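Local coordinates for protein N-acetylmuramoyl-L-alanine amidase XlyA (Bacillus subtilis, PDB 3RDR) that cleaves the amide link between N-acetylmuramoyl residues and L-amino acids of cell-wall peptidoglycan, here represented by its zinc-bearing catalytic domain, at residues Ile29-Thr34 / Glu140-Leu145. Residues are numbered along the deposited sequence; the frame is centred on the assembly and turned at random.
Sequences ITVHNT and ECPRKL. With ZN (zinc ion), chain B.
His-32 and Cys-141 share a zinc ion. The metal lies 2.2 Å from His-32 ND1 and 2.4 Å from Cys-141 SG. His-133 is a further ligand. SG stands anti to its own backbone N (chi1 175°), which carries it to the metal. SG also accepts a long hydrogen bond from Asn-33 N, 3.6 Å away. If the sulfur is a thiolate, as zinc-bound cysteines usually are, this long bond may offset a little of its charge. NE2, the other ring nitrogen of His-32, is hydrogen-bonded to His-80 ND1, which would fix the turn of the ring. In this amidase_2 domain, with its T7 lysozyme fold, two histidines and a cysteine bind the zinc. Strand 28-33 of the mixed sheet gives the first ligand, and the loop before helix 149-154 gives the cysteine. A cis peptide bond joins Cys-141 to Pro-142. The Asn-33 amide crosses the proline, with CG 3.4 Å from Pro-142 CB. Asn-33 OD1 accepts a hydrogen bond from Lys-144 N, 2.9 Å away and in the carbonyl plane. Asn-33 ND2 donates one back to His-32 O, from above that carbonyl's plane. A water bridges Asn-33 O and Arg-143 N. Further out, Val-31 CG1 meets Leu-145 CD2, and Trp-149 covers Val-31 and Pro-142.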
loop_
_atom_site.group_PDB
_atom_site.type_symbol
_atom_site.label_atom_id
_atom_site.label_comp_id
_atom_site.label_asym_id
_atom_site.label_seq_id
_atom_site.Cartn_x
_atom_site.Cartn_y
_atom_site.Cartn_z
ATOM N N ILE A 29 -4.276 -4.411 -7.097
ATOM C CA ILE A 29 -3.934 -3.365 -6.146
ATOM C C ILE A 29 -4.374 -3.921 -4.793
ATOM O O ILE A 29 -5.556 -4.207 -4.580
ATOM C CB ILE A 29 -4.675 -2.056 -6.462
ATOM C CG1 ILE A 29 -4.157 -1.491 -7.788
ATOM C CG2 ILE A 29 -4.462 -1.042 -5.343
ATOM C CD1 ILE A 29 -4.915 -0.264 -8.285
ATOM N N THR A 30 -3.410 -4.104 -3.895
ATOM C CA THR A 30 -3.665 -4.659 -2.572
ATOM C C THR A 30 -3.645 -3.586 -1.480
ATOM O O THR A 30 -2.666 -2.859 -1.323
ATOM C CB THR A 30 -2.628 -5.752 -2.252
ATOM O OG1 THR A 30 -2.670 -6.755 -3.279
ATOM C CG2 THR A 30 -2.924 -6.410 -0.907
ATOM N N VAL A 31 -4.731 -3.505 -0.714
ATOM C CA VAL A 31 -4.861 -2.502 0.347
ATOM C C VAL A 31 -4.575 -3.026 1.749
ATOM O O VAL A 31 -5.039 -4.101 2.125
ATOM C CB VAL A 31 -6.282 -1.893 0.337
ATOM C CG1 VAL A 31 -6.402 -0.806 1.405
ATOM C CG2 VAL A 31 -6.586 -1.333 -1.043
ATOM N N HIS A 32 -3.817 -2.243 2.517
ATOM C CA HIS A 32 -3.445 -2.584 3.889
ATOM C C HIS A 32 -3.761 -1.414 4.828
ATOM O O HIS A 32 -4.055 -0.305 4.386
ATOM C CB HIS A 32 -1.930 -2.825 4.015
ATOM C CG HIS A 32 -1.367 -3.835 3.061
ATOM N ND1 HIS A 32 -1.047 -5.119 3.443
ATOM C CD2 HIS A 32 -0.990 -3.725 1.765
ATOM C CE1 HIS A 32 -0.493 -5.757 2.428
ATOM N NE2 HIS A 32 -0.445 -4.933 1.397
ATOM N N ASN A 33 -3.672 -1.683 6.126
ATOM C CA ASN A 33 -3.847 -0.681 7.178
ATOM C C ASN A 33 -2.640 -0.979 8.066
ATOM O O ASN A 33 -2.412 -2.132 8.416
ATOM C CB ASN A 33 -5.150 -0.895 7.965
ATOM C CG ASN A 33 -6.366 -0.266 7.285
ATOM O OD1 ASN A 33 -7.498 -0.444 7.735
ATOM N ND2 ASN A 33 -6.136 0.478 6.207
ATOM N N THR A 34 -1.868 0.044 8.418
ATOM C CA THR A 34 -0.662 -0.148 9.225
ATOM C C THR A 34 -0.857 -0.736 10.625
ATOM O O THR A 34 0.065 -1.350 11.170
ATOM C CB THR A 34 0.108 1.172 9.398
ATOM O OG1 THR A 34 -0.693 2.089 10.152
ATOM C CG2 THR A 34 0.437 1.791 8.040
ATOM N N GLU A 140 -6.364 -10.682 8.700
ATOM C CA GLU A 140 -7.356 -9.650 8.990
ATOM C C GLU A 140 -6.787 -8.243 8.754
ATOM O O GLU A 140 -6.563 -7.474 9.693
ATOM C CB GLU A 140 -7.837 -9.801 10.438
ATOM C CG GLU A 140 -9.357 -9.786 10.616
ATOM C CD GLU A 140 -10.061 -10.852 9.787
ATOM O OE1 GLU A 140 -9.626 -12.023 9.822
ATOM O OE2 GLU A 140 -11.054 -10.523 9.106
ATOM N N CYS A 141 -6.559 -7.924 7.483
ATOM C CA CYS A 141 -6.016 -6.637 7.058
ATOM C C CYS A 141 -6.634 -6.368 5.694
ATOM O O CYS A 141 -6.731 -7.281 4.875
ATOM C CB CYS A 141 -4.486 -6.728 6.940
ATOM S SG CYS A 141 -3.683 -5.243 6.270
ATOM N N PRO A 142 -7.045 -5.117 5.414
ATOM C CA PRO A 142 -7.007 -3.894 6.228
ATOM C C PRO A 142 -8.045 -3.919 7.356
ATOM O O PRO A 142 -9.244 -3.781 7.118
ATOM C CB PRO A 142 -7.277 -2.802 5.198
ATOM C CG PRO A 142 -8.254 -3.463 4.283
ATOM C CD PRO A 142 -7.690 -4.859 4.114
ATOM N N ARG A 143 -7.563 -4.080 8.583
ATOM C CA ARG A 143 -8.421 -4.187 9.756
ATOM C C ARG A 143 -9.531 -3.152 9.928
ATOM O O ARG A 143 -10.588 -3.480 10.463
ATOM C CB ARG A 143 -7.558 -4.239 11.025
ATOM C CG ARG A 143 -6.832 -2.946 11.375
ATOM C CD ARG A 143 -6.117 -3.086 12.709
ATOM N NE ARG A 143 -5.742 -1.794 13.279
ATOM C CZ ARG A 143 -5.197 -1.634 14.481
ATOM N NH1 ARG A 143 -4.954 -2.686 15.251
ATOM N NH2 ARG A 143 -4.903 -0.418 14.920
ATOM N N LYS A 144 -9.314 -1.921 9.474
ATOM C CA LYS A 144 -10.331 -0.878 9.623
ATOM C C LYS A 144 -11.255 -0.706 8.421
ATOM O O LYS A 144 -12.180 0.111 8.454
ATOM C CB LYS A 144 -9.674 0.474 9.922
ATOM C CG LYS A 144 -8.863 0.511 11.201
ATOM C CD LYS A 144 -8.636 1.937 11.663
ATOM C CE LYS A 144 -9.956 2.602 12.035
ATOM N NZ LYS A 144 -9.752 3.947 12.624
ATOM N N LEU A 145 -11.009 -1.469 7.363
ATOM C CA LEU A 145 -11.820 -1.368 6.156
ATOM C C LEU A 145 -12.532 -2.665 5.773
ATOM O O LEU A 145 -13.419 -2.654 4.923
ATOM C CB LEU A 145 -10.944 -0.906 4.985
ATOM C CG LEU A 145 -10.747 0.590 4.710
ATOM C CD1 LEU A 145 -10.767 1.387 5.996
ATOM C CD2 LEU A 145 -9.433 0.790 3.964
HETATM ZN ZN ZN B . -1.666 -6.159 5.313
HETATM O O HOH W 1 -4.709 -3.914 9.333
#